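Local coordinates for protein ribonuclease VapC2 (PDB 3ZVK) that acts as the toxic ribonuclease of a type II toxin-antitoxin pair, cleaving single-stranded RNA with magnesium as cofactor, at residues I2-T7 and I107-T112. The protein carries 1 engineered substitution. Residues are numbered along the deposited sequence; the frame is centred on the assembly and turned at random.
Sequences IYMLGT and IAENAT. Engineered in segment 2-7: G6 (natural residue Asp).
The amide N of M4 donates to T112 O at 2.9 Å, almost in line with that carbonyl, and T112 N answers with a bond to I2 O at 3.0 Å. The two bonds bracket Y3 in a parallel bridge with T112 that joins strand 2-5 to strand 112-115, neighbours in the parallel sheet of the PIN domain. Strand 112-115 follows helix 97-109 after a short link, where N110 takes positive phi (57°) in a Schellman motif, and the chain then joins the sheet at T112. The two sheet faces are used differently. On one, the A111 methyl rests against both I2 CG2 (3.9 Å) and M4 CG (3.7 Å). The M4 side chain runs extended to SD (chi2 -170°) and crosses that of E109 at about a right angle, SD 4.1 Å from E109 CG; the E109 carboxylate forms a salt bridge with K76. G6, engineered in place of Asp at a predicted magnesium-binding position, follows strand 2-5 as N-cap of the next helix. On the other face Y3 and T112 run side by side, Y3 CE2 lying 3.7 Å from the T112 CG2 methyl while T112 OG1 stands over the ring near its rim.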
loop_
_atom_site.group_PDB
_atom_site.type_symbol
_atom_site.label_atom_id
_atom_site.label_comp_id
_atom_site.label_asym_id
_atom_site.label_seq_id
_atom_site.Cartn_x
_atom_site.Cartn_y
_atom_site.Cartn_z
ATOM N N ILE A 2 -28.340 9.909 -8.152
ATOM C CA ILE A 2 -28.022 9.634 -6.743
ATOM C C ILE A 2 -28.951 10.436 -5.832
ATOM O O ILE A 2 -29.090 11.644 -5.983
ATOM C CB ILE A 2 -26.516 9.894 -6.404
ATOM C CG1 ILE A 2 -25.578 9.077 -7.327
ATOM C CG2 ILE A 2 -26.204 9.613 -4.924
ATOM C CD1 ILE A 2 -24.093 9.439 -7.263
ATOM N N TYR A 3 -29.578 9.752 -4.872
ATOM C CA TYR A 3 -30.390 10.382 -3.849
ATOM C C TYR A 3 -29.654 10.151 -2.536
ATOM O O TYR A 3 -29.492 9.005 -2.127
ATOM C CB TYR A 3 -31.787 9.761 -3.788
ATOM C CG TYR A 3 -32.725 10.309 -4.838
ATOM C CD1 TYR A 3 -32.715 9.810 -6.138
ATOM C CD2 TYR A 3 -33.615 11.352 -4.539
ATOM C CE1 TYR A 3 -33.575 10.318 -7.113
ATOM C CE2 TYR A 3 -34.483 11.858 -5.503
ATOM C CZ TYR A 3 -34.468 11.327 -6.791
ATOM O OH TYR A 3 -35.317 11.792 -7.782
ATOM N N MET A 4 -29.162 11.214 -1.903
ATOM C CA MET A 4 -28.469 11.110 -0.619
ATOM C C MET A 4 -29.443 11.526 0.475
ATOM O O MET A 4 -30.087 12.581 0.357
ATOM C CB MET A 4 -27.200 11.975 -0.596
ATOM C CG MET A 4 -26.197 11.566 -1.637
ATOM S SD MET A 4 -24.580 12.332 -1.508
ATOM C CE MET A 4 -23.854 11.296 -0.263
ATOM N N LEU A 5 -29.616 10.683 1.503
ATOM C CA LEU A 5 -30.546 11.030 2.600
ATOM C C LEU A 5 -29.818 11.781 3.694
ATOM O O LEU A 5 -28.671 11.445 4.036
ATOM C CB LEU A 5 -31.239 9.786 3.208
ATOM C CG LEU A 5 -31.733 8.729 2.248
ATOM C CD1 LEU A 5 -32.101 7.450 3.007
ATOM C CD2 LEU A 5 -32.892 9.261 1.407
ATOM N N GLY A 6 -30.476 12.807 4.202
ATOM C CA GLY A 6 -29.980 13.632 5.303
ATOM C C GLY A 6 -30.204 12.919 6.622
ATOM O O GLY A 6 -30.863 11.874 6.669
ATOM N N THR A 7 -29.654 13.464 7.695
ATOM C CA THR A 7 -29.714 12.868 9.031
ATOM C C THR A 7 -31.154 12.743 9.535
ATOM O O THR A 7 -31.526 11.670 10.020
ATOM C CB THR A 7 -28.785 13.636 9.998
ATOM O OG1 THR A 7 -27.481 13.700 9.406
ATOM C CG2 THR A 7 -28.686 12.977 11.385
ATOM N N ILE A 107 -23.778 18.248 -3.185
ATOM C CA ILE A 107 -23.383 19.146 -4.267
ATOM C C ILE A 107 -22.249 18.510 -5.075
ATOM O O ILE A 107 -22.342 18.434 -6.301
ATOM C CB ILE A 107 -23.055 20.594 -3.761
ATOM C CG1 ILE A 107 -24.288 21.318 -3.227
ATOM C CG2 ILE A 107 -22.426 21.450 -4.876
ATOM C CD1 ILE A 107 -24.024 22.496 -2.268
ATOM N N ALA A 108 -21.200 18.023 -4.389
ATOM C CA ALA A 108 -20.035 17.387 -5.011
ATOM C C ALA A 108 -20.356 16.108 -5.788
ATOM O O ALA A 108 -19.672 15.813 -6.775
ATOM C CB ALA A 108 -18.982 17.108 -3.976
ATOM N N GLU A 109 -21.390 15.353 -5.353
ATOM C CA GLU A 109 -21.828 14.120 -6.022
ATOM C C GLU A 109 -22.922 14.387 -7.083
ATOM O O GLU A 109 -23.329 13.471 -7.799
ATOM C CB GLU A 109 -22.341 13.092 -4.977
ATOM C CG GLU A 109 -21.315 12.573 -3.973
ATOM C CD GLU A 109 -20.106 11.795 -4.456
ATOM O OE1 GLU A 109 -20.083 11.394 -5.638
ATOM O OE2 GLU A 109 -19.183 11.568 -3.639
ATOM N N ASN A 110 -23.395 15.640 -7.170
ATOM C CA ASN A 110 -24.490 16.090 -8.041
ATOM C C ASN A 110 -25.755 15.281 -7.735
ATOM O O ASN A 110 -26.436 14.789 -8.619
ATOM C CB ASN A 110 -24.108 16.077 -9.525
ATOM C CG ASN A 110 -24.759 17.217 -10.239
ATOM O OD1 ASN A 110 -25.976 17.224 -10.487
ATOM N ND2 ASN A 110 -23.976 18.265 -10.475
ATOM N N ALA A 111 -26.028 15.133 -6.449
ATOM C CA ALA A 111 -27.109 14.344 -5.897
ATOM C C ALA A 111 -28.274 15.200 -5.401
ATOM O O ALA A 111 -28.097 16.376 -5.094
ATOM C CB ALA A 111 -26.559 13.501 -4.738
ATOM N N THR A 112 -29.445 14.576 -5.260
ATOM C CA THR A 112 -30.625 15.188 -4.667
ATOM C C THR A 112 -30.522 14.888 -3.174
ATOM O O THR A 112 -30.382 13.710 -2.772
ATOM C CB THR A 112 -31.904 14.609 -5.247
ATOM O OG1 THR A 112 -31.980 14.913 -6.641
ATOM C CG2 THR A 112 -33.137 15.139 -4.555
#